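Local coordinates for hypothetical protein Atu0492 (Agrobacterium tumefaciens, PDB 2GMY), which is of unknown function but belongs to the AhpD-like carboxymuconolactone decarboxylase family and may take part in antioxidant defence, at residues A[89-94]-A[101-106]; A[106-111]-A[118-123]; A[43-48]-A[95-100]. One frame throughout, in Å; residues are numbered along the deposited sequence.

How the contacts relate
Contacts 1 and 3 both use helix 83-96, and their centres lie about 11 Å apart. Contacts 1 and 2 both use helix 105-114, share Asp-106 and lie about 9 Å apart between centres. Trp-91 joins these two physically: its ring packs on Phe-108, Leu-111 and Ile-123. Contacts 2 and 3 do not touch, with about 7 Å between nearest atoms. Along the chain, contact 3 closes before contact 2 opens, whereas the segments of contacts 1 and 3 alternate. Helix 83-96 is thus tied at its C-terminal end to the early helix 32-45 and to residues 101-104, a few residues further along. All three contacts reach the second subunit, so each lies close to a subunit boundary.

Contact 1: A[89-94]-A[101-106]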
loop_
_atom_site.group_PDB
_atom_site.type_symbol
_atom_site.label_atom_id
_atom_site.label_comp_id
_atom_site.label_asym_id
_atom_site.label_seq_id
_atom_site.Cartn_x
_atom_site.Cartn_y
_atom_site.Cartn_z
ATOM N N LEU A 89 18.304 -5.371 11.536
ATOM C CA LEU A 89 17.289 -5.719 10.520
ATOM C C LEU A 89 16.124 -4.721 10.508
ATOM O O LEU A 89 15.663 -4.298 9.442
ATOM C CB LEU A 89 16.778 -7.143 10.746
ATOM C CG LEU A 89 17.756 -8.230 10.301
ATOM C CD1 LEU A 89 17.494 -9.547 11.020
ATOM C CD2 LEU A 89 17.725 -8.411 8.775
ATOM N N GLY A 90 15.660 -4.324 11.692
ATOM C CA GLY A 90 14.585 -3.317 11.784
ATOM C C GLY A 90 14.955 -2.020 11.080
ATOM O O GLY A 90 14.114 -1.383 10.408
ATOM N N TRP A 91 16.226 -1.634 11.208
ATOM C CA TRP A 91 16.711 -0.400 10.600
ATOM C C TRP A 91 16.919 -0.580 9.103
ATOM O O TRP A 91 16.569 0.308 8.304
ATOM C CB TRP A 91 18.009 0.025 11.266
ATOM C CG TRP A 91 18.499 1.391 10.904
ATOM C CD1 TRP A 91 19.690 1.697 10.293
ATOM C CD2 TRP A 91 17.850 2.649 11.156
ATOM N NE1 TRP A 91 19.823 3.056 10.156
ATOM C CE2 TRP A 91 18.711 3.667 10.671
ATOM C CE3 TRP A 91 16.636 3.015 11.742
ATOM C CZ2 TRP A 91 18.386 5.030 10.750
ATOM C CZ3 TRP A 91 16.315 4.382 11.829
ATOM C CH2 TRP A 91 17.195 5.363 11.338
ATOM N N VAL A 92 17.492 -1.717 8.709
ATOM C CA VAL A 92 17.595 -2.005 7.277
ATOM C C VAL A 92 16.222 -1.906 6.604
ATOM O O VAL A 92 16.077 -1.265 5.556
ATOM C CB VAL A 92 18.245 -3.373 7.016
ATOM C CG1 VAL A 92 18.175 -3.743 5.532
ATOM C CG2 VAL A 92 19.687 -3.356 7.493
ATOM N N ASP A 93 15.219 -2.534 7.211
ATOM C CA ASP A 93 13.863 -2.481 6.670
ATOM C C ASP A 93 13.327 -1.040 6.607
ATOM O O ASP A 93 12.848 -0.598 5.550
ATOM C CB ASP A 93 12.941 -3.352 7.522
ATOM C CG ASP A 93 13.171 -4.838 7.297
ATOM O OD1 ASP A 93 14.206 -5.212 6.707
ATOM O OD2 ASP A 93 12.301 -5.631 7.718
ATOM N N ALA A 94 13.423 -0.313 7.720
ATOM C CA ALA A 94 12.837 1.037 7.803
ATOM C C ALA A 94 13.472 1.995 6.800
ATOM O O ALA A 94 12.787 2.804 6.152
ATOM C CB ALA A 94 12.961 1.595 9.234
ATOM N N THR A 101 8.125 4.529 5.533
ATOM C CA THR A 101 8.245 4.494 6.988
ATOM C C THR A 101 8.679 5.805 7.626
ATOM O O THR A 101 8.371 6.056 8.791
ATOM C CB THR A 101 9.271 3.443 7.464
ATOM O OG1 THR A 101 10.594 3.909 7.174
ATOM C CG2 THR A 101 9.039 2.105 6.792
ATOM N N GLY A 102 9.452 6.595 6.883
ATOM C CA GLY A 102 10.103 7.798 7.427
ATOM C C GLY A 102 11.136 7.569 8.523
ATOM O O GLY A 102 11.477 8.513 9.251
ATOM N N ALA A 103 11.642 6.332 8.636
ATOM C CA ALA A 103 12.640 5.927 9.660
ATOM C C ALA A 103 12.215 6.242 11.110
ATOM O O ALA A 103 12.751 7.167 11.742
ATOM C CB ALA A 103 14.044 6.502 9.341
ATOM N N PRO A 104 11.226 5.483 11.627
ATOM C CA PRO A 104 10.570 5.813 12.899
ATOM C C PRO A 104 11.470 5.779 14.125
ATOM O O PRO A 104 12.477 5.055 14.156
ATOM C CB PRO A 104 9.475 4.729 13.035
ATOM C CG PRO A 104 9.248 4.243 11.602
ATOM C CD PRO A 104 10.640 4.276 11.011
ATOM N N ASP A 105 11.075 6.562 15.125
ATOM C CA ASP A 105 11.764 6.617 16.408
ATOM C C ASP A 105 12.013 5.245 17.028
ATOM O O ASP A 105 13.107 5.000 17.528
ATOM C CB ASP A 105 10.952 7.464 17.401
ATOM C CG ASP A 105 11.020 8.966 17.108
ATOM O OD1 ASP A 105 11.940 9.445 16.404
ATOM O OD2 ASP A 105 10.134 9.689 17.623
ATOM N N ASP A 106 11.013 4.357 17.008
ATOM C CA ASP A 106 11.178 3.048 17.650
ATOM C C ASP A 106 12.317 2.242 17.024
ATOM O O ASP A 106 13.172 1.706 17.739
ATOM C CB ASP A 106 9.872 2.250 17.639
ATOM C CG ASP A 106 8.835 2.805 18.615
ATOM O OD1 ASP A 106 9.144 3.749 19.389
ATOM O OD2 ASP A 106 7.691 2.284 18.616
#
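A buried helix-to-loop contact sets Ala-94 and Trp-91, near the C-terminal end of helix 83-96, against Thr-101, which ends helix 98-101, and the loop 102-104 that leads into helix 105-114. The backbones come close here, with 5.2 Å between CA of Ala-94 and CA of Ala-103, and small residues on both sides permit it. The polar link is one hydrogen bond, Thr-101 OG1 donating to Ala-94 O over 2.7 Å. The hydroxyl approaches well off the line of the C=O bond and is tilted 28° from the carbonyl plane. Chi1 of 73° sets OG1 between the backbone N and the carbonyl carbon of its own residue. There the same oxygen also receives Ala-103 N at 3.0 Å, with a nearly straight N-H approach of 163°. This second bond closes an ST turn, in which Gly-102 takes positive phi directly after helix 98-101; Pro-104 then stands at the N-cap of the next helix. The hydroxyl therefore pins the turn to helix 83-96 while fixing the turn's own shape. Apolar contacts complete the join. Ala-94 CB points at the loop and meets Pro-104 CD at 4.0 Å. From Trp-91, whose CG lies anti to the backbone N, the benzo end of the indole extends to Ala-103, CH2 3.9 Å from its CB, obliquely to the ring. The other end of that ring is anchored by NE1, bonded to Thr-124 OG1 of helix 117-139. Gly-139 of the second subunit packs on both Trp-91 and Ala-103.

Contact 2: A[106-111]-A[118-123]; sequences DAFETL and EEIVKI
Helices 105-114 and 117-139 follow each other with only a short connection, and Leu-111 and Ile-120 meet just inside that bend. The axes of the two short segments approach to 12.0 Å with an angle of 123° between their directions, inclined well away from antiparallel. The backbones stay apart, 7.8 Å between CA of Leu-111 and CA of Ile-120, and side chains bridge the gap. Chi1 of -177° in Leu-111 carries CG and both methyls out toward helix 117-139. Leu-111 and Ile-120 meet tip to tip: Leu-111 CD2 lies 3.6 Å from Ile-120 CG1 and 3.7 Å from Ile-120 CG2, touching both branches. Phe-108 crosses Ile-120 at about a right angle, and Ile-120 CG2 comes to the ring edge, near its plane, 4.2 Å from Phe-108 CE1. About a turn beyond Ile-120, Ile-123 CD1 comes within 4.4 Å of the other methyl, Leu-111 CD1, a looser contact. No hydrogen bond crosses, so the join is wholly apolar. Phe-115, from the connection itself, touches Ile-120 and Ile-123, and Phe-140 of the second subunit packs on Ile-120. Such buried aliphatic and aromatic side chains hold two consecutive, widely splayed helices of an all-alpha AhpD-like chain.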
loop_
_atom_site.group_PDB
_atom_site.type_symbol
_atom_site.label_atom_id
_atom_site.label_comp_id
_atom_site.label_asym_id
_atom_site.label_seq_id
_atom_site.Cartn_x
_atom_site.Cartn_y
_atom_site.Cartn_z
ATOM N N ASP A 106 11.013 4.357 17.008
ATOM C CA ASP A 106 11.178 3.048 17.650
ATOM C C ASP A 106 12.317 2.242 17.024
ATOM O O ASP A 106 13.172 1.706 17.739
ATOM C CB ASP A 106 9.872 2.250 17.639
ATOM C CG ASP A 106 8.835 2.805 18.615
ATOM O OD1 ASP A 106 9.144 3.749 19.389
ATOM O OD2 ASP A 106 7.691 2.284 18.616
ATOM N N ALA A 107 12.333 2.178 15.688
ATOM C CA ALA A 107 13.404 1.501 14.954
ATOM C C ALA A 107 14.787 2.113 15.233
ATOM O O ALA A 107 15.781 1.389 15.391
ATOM C CB ALA A 107 13.107 1.509 13.456
ATOM N N PHE A 108 14.849 3.439 15.313
ATOM C CA PHE A 108 16.119 4.094 15.588
ATOM C C PHE A 108 16.574 3.833 17.032
ATOM O O PHE A 108 17.762 3.584 17.277
ATOM C CB PHE A 108 16.026 5.597 15.318
ATOM C CG PHE A 108 17.325 6.309 15.521
ATOM C CD1 PHE A 108 18.403 6.068 14.676
ATOM C CD2 PHE A 108 17.492 7.182 16.599
ATOM C CE1 PHE A 108 19.628 6.709 14.871
ATOM C CE2 PHE A 108 18.709 7.838 16.798
ATOM C CZ PHE A 108 19.785 7.590 15.943
ATOM N N GLU A 109 15.631 3.883 17.978
ATOM C CA GLU A 109 15.939 3.655 19.397
ATOM C C GLU A 109 16.520 2.253 19.627
ATOM O O GLU A 109 17.492 2.067 20.371
ATOM C CB GLU A 109 14.674 3.843 20.249
ATOM C CG GLU A 109 14.909 3.673 21.738
ATOM C CD GLU A 109 13.637 3.751 22.570
ATOM O OE1 GLU A 109 12.522 3.545 22.027
ATOM O OE2 GLU A 109 13.761 3.994 23.787
ATOM N N THR A 110 15.897 1.265 18.997
ATOM C CA THR A 110 16.342 -0.119 19.116
ATOM C C THR A 110 17.744 -0.275 18.517
ATOM O O THR A 110 18.606 -0.956 19.078
ATOM C CB THR A 110 15.312 -1.036 18.442
ATOM O OG1 THR A 110 14.045 -0.861 19.104
ATOM C CG2 THR A 110 15.727 -2.489 18.503
ATOM N N LEU A 111 17.981 0.382 17.385
ATOM C CA LEU A 111 19.311 0.371 16.777
ATOM C C LEU A 111 20.354 0.983 17.714
ATOM O O LEU A 111 21.438 0.412 17.915
ATOM C CB LEU A 111 19.278 1.102 15.432
ATOM C CG LEU A 111 20.604 1.097 14.657
ATOM C CD1 LEU A 111 20.871 -0.245 13.999
ATOM C CD2 LEU A 111 20.621 2.233 13.642
ATOM N N GLU A 118 28.911 6.275 15.535
ATOM C CA GLU A 118 29.829 6.050 14.420
ATOM C C GLU A 118 29.397 4.816 13.620
ATOM O O GLU A 118 29.302 4.868 12.396
ATOM C CB GLU A 118 31.283 5.919 14.891
ATOM C CG GLU A 118 32.254 5.738 13.722
ATOM C CD GLU A 118 33.672 5.382 14.151
ATOM O OE1 GLU A 118 33.874 4.957 15.312
ATOM O OE2 GLU A 118 34.584 5.511 13.307
ATOM N N GLU A 119 29.121 3.727 14.329
ATOM C CA GLU A 119 28.663 2.477 13.710
ATOM C C GLU A 119 27.362 2.702 12.945
ATOM O O GLU A 119 27.184 2.191 11.832
ATOM C CB GLU A 119 28.460 1.410 14.791
ATOM C CG GLU A 119 29.773 0.869 15.317
ATOM C CD GLU A 119 29.637 0.002 16.570
ATOM O OE1 GLU A 119 28.624 0.090 17.305
ATOM O OE2 GLU A 119 30.590 -0.772 16.830
ATOM N N ILE A 120 26.456 3.476 13.531
ATOM C CA ILE A 120 25.173 3.749 12.857
ATOM C C ILE A 120 25.375 4.484 11.534
ATOM O O ILE A 120 24.698 4.184 10.544
ATOM C CB ILE A 120 24.178 4.492 13.788
ATOM C CG1 ILE A 120 23.748 3.554 14.923
ATOM C CG2 ILE A 120 22.966 5.009 13.000
ATOM C CD1 ILE A 120 22.917 4.215 16.029
ATOM N N VAL A 121 26.310 5.436 11.496
ATOM C CA VAL A 121 26.600 6.126 10.243
ATOM C C VAL A 121 27.131 5.144 9.210
ATOM O O VAL A 121 26.687 5.148 8.054
ATOM C CB VAL A 121 27.558 7.323 10.447
ATOM C CG1 VAL A 121 27.846 8.010 9.107
ATOM C CG2 VAL A 121 26.936 8.311 11.415
ATOM N N LYS A 122 28.075 4.291 9.620
ATOM C CA LYS A 122 28.614 3.247 8.717
ATOM C C LYS A 122 27.498 2.332 8.197
ATOM O O LYS A 122 27.403 2.049 7.005
ATOM C CB LYS A 122 29.685 2.416 9.431
ATOM C CG LYS A 122 30.907 3.222 9.840
ATOM C CD LYS A 122 31.903 2.343 10.572
ATOM C CE LYS A 122 33.160 3.128 10.891
ATOM N NZ LYS A 122 34.085 2.268 11.674
ATOM N N ILE A 123 26.642 1.887 9.111
ATOM C CA ILE A 123 25.492 1.052 8.752
ATOM C C ILE A 123 24.586 1.732 7.729
ATOM O O ILE A 123 24.169 1.108 6.738
ATOM C CB ILE A 123 24.684 0.721 10.018
ATOM C CG1 ILE A 123 25.423 -0.329 10.845
ATOM C CG2 ILE A 123 23.260 0.214 9.688
ATOM C CD1 ILE A 123 24.973 -0.337 12.293
#

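Contact 3: A[43-48]-A[95-100]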
loop_
_atom_site.group_PDB
_atom_site.type_symbol
_atom_site.label_atom_id
_atom_site.label_comp_id
_atom_site.label_asym_id
_atom_site.label_seq_id
_atom_site.Cartn_x
_atom_site.Cartn_y
_atom_site.Cartn_z
ATOM N N SER A 43 18.521 -6.324 -0.364
ATOM C CA SER A 43 18.335 -6.920 -1.690
ATOM C C SER A 43 17.033 -7.723 -1.800
ATOM O O SER A 43 16.348 -7.664 -2.827
ATOM C CB SER A 43 19.541 -7.788 -2.058
ATOM O OG SER A 43 20.710 -6.986 -2.125
ATOM N N ILE A 44 16.688 -8.455 -0.743
ATOM C CA ILE A 44 15.422 -9.180 -0.723
ATOM C C ILE A 44 14.255 -8.177 -0.813
ATOM O O ILE A 44 13.334 -8.338 -1.635
ATOM C CB ILE A 44 15.305 -10.064 0.515
ATOM C CG1 ILE A 44 16.303 -11.224 0.423
ATOM C CG2 ILE A 44 13.893 -10.629 0.649
ATOM C CD1 ILE A 44 16.550 -11.934 1.765
ATOM N N ILE A 45 14.290 -7.136 0.013
ATOM C CA ILE A 45 13.194 -6.157 0.014
ATOM C C ILE A 45 13.012 -5.567 -1.370
ATOM O O ILE A 45 11.880 -5.409 -1.868
ATOM C CB ILE A 45 13.472 -5.031 1.018
ATOM C CG1 ILE A 45 13.446 -5.588 2.442
ATOM C CG2 ILE A 45 12.462 -3.899 0.851
ATOM C CD1 ILE A 45 13.922 -4.604 3.490
ATOM N N ASN A 46 14.142 -5.231 -1.989
ATOM C CA ASN A 46 14.122 -4.555 -3.285
ATOM C C ASN A 46 13.887 -5.474 -4.480
ATOM O O ASN A 46 13.847 -4.991 -5.607
ATOM C CB ASN A 46 15.388 -3.742 -3.483
ATOM C CG ASN A 46 15.403 -2.497 -2.635
ATOM O OD1 ASN A 46 14.347 -1.924 -2.329
ATOM N ND2 ASN A 46 16.597 -2.076 -2.238
ATOM N N GLY A 47 13.766 -6.779 -4.237
ATOM C CA GLY A 47 13.454 -7.725 -5.312
ATOM C C GLY A 47 14.643 -7.999 -6.232
ATOM O O GLY A 47 14.469 -8.455 -7.375
ATOM N N CYS A 48 15.851 -7.738 -5.741
ATOM C CA CYS A 48 17.035 -7.826 -6.599
ATOM C C CYS A 48 17.660 -9.223 -6.559
ATOM O O CYS A 48 18.479 -9.526 -5.674
ATOM C CB CYS A 48 18.061 -6.769 -6.206
ATOM S SG CYS A 48 19.407 -6.712 -7.419
ATOM N N VAL A 95 14.795 1.878 6.656
ATOM C CA VAL A 95 15.565 2.794 5.813
ATOM C C VAL A 95 15.463 2.388 4.348
ATOM O O VAL A 95 15.397 3.231 3.462
ATOM C CB VAL A 95 17.029 2.890 6.290
ATOM C CG1 VAL A 95 17.869 3.758 5.360
ATOM C CG2 VAL A 95 17.070 3.480 7.690
ATOM N N THR A 96 15.438 1.085 4.079
ATOM C CA THR A 96 15.236 0.642 2.694
ATOM C C THR A 96 13.874 1.128 2.169
ATOM O O THR A 96 13.743 1.507 1.013
ATOM C CB THR A 96 15.403 -0.881 2.573
ATOM O OG1 THR A 96 16.772 -1.209 2.847
ATOM C CG2 THR A 96 15.056 -1.368 1.186
ATOM N N LYS A 97 12.882 1.132 3.053
ATOM C CA LYS A 97 11.544 1.601 2.703
ATOM C C LYS A 97 11.285 2.996 3.269
ATOM O O LYS A 97 10.195 3.280 3.783
ATOM C CB LYS A 97 10.477 0.619 3.193
ATOM C CG LYS A 97 10.576 -0.758 2.541
ATOM C CD LYS A 97 9.487 -1.704 3.074
ATOM C CE LYS A 97 9.616 -1.925 4.578
ATOM N NZ LYS A 97 10.830 -2.720 4.905
ATOM N N ILE A 98 12.277 3.870 3.130
ATOM C CA ILE A 98 12.246 5.209 3.737
ATOM C C ILE A 98 11.001 6.018 3.358
ATOM O O ILE A 98 10.449 6.724 4.195
ATOM C CB ILE A 98 13.536 6.025 3.380
ATOM C CG1 ILE A 98 13.742 7.216 4.332
ATOM C CG2 ILE A 98 13.550 6.440 1.898
ATOM C CD1 ILE A 98 14.240 6.832 5.688
ATOM N N ALA A 99 10.545 5.887 2.113
ATOM C CA ALA A 99 9.433 6.708 1.640
ATOM C C ALA A 99 8.141 6.345 2.356
ATOM O O ALA A 99 7.292 7.219 2.566
ATOM C CB ALA A 99 9.263 6.584 0.146
ATOM N N GLU A 100 8.013 5.072 2.734
ATOM C CA GLU A 100 6.845 4.569 3.463
ATOM C C GLU A 100 6.944 4.770 4.964
ATOM O O GLU A 100 5.950 5.102 5.601
ATOM C CB GLU A 100 6.661 3.073 3.218
ATOM C CG GLU A 100 6.311 2.674 1.796
ATOM C CD GLU A 100 6.226 1.147 1.623
ATOM O OE1 GLU A 100 6.531 0.389 2.585
ATOM O OE2 GLU A 100 5.848 0.695 0.518
HETATM O O HOH W 1 13.804 0.601 -1.629
#
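Ile-45 and Thr-96 face each other where two helices end, their CA atoms 7.6 Å apart. Helix 32-45 finishes in a Schellman motif: Gly-47 has positive phi, and the bonds Cys-48 N to Ser-43 O (3.0 Å) and Gly-47 N to Ile-44 O (3.1 Å) turn back into the last turn. Helix 83-96 breaks at Lys-97, the N-cap of helix 98-101. Beyond the glycine, Cys-48, the N-cap of helix 49-61, begins a Cys-X-X-Cys sequence with Cys-51, as in redox-active AhpD proteins; a like role here is inferred. Chi1 of -66° puts Thr-96 OG1 beside the backbone N and leaves CG2 anti to that N, where it meets Ile-45 CG2 tip to tip at 3.6 Å and lies 3.6 Å from Asn-46 OD1. Lys-97 crosses Ile-45 at about a right angle, its chain bent at chi3 and chi4 so that NZ, bonded to Asp-93 O, sits 3.9 Å from Ile-45 CD1. Asn-131 OD1 bonds Asn-46 ND2 and Asn-131 ND2 bonds Thr-96 OG1, which also bonds Val-92 O. A water lies 2.7 Å from Asn-46 OD1 and 2.8 Å from Thr-96 O, a carbonyl that also accepts from Arg-135 NH2 of the second subunit.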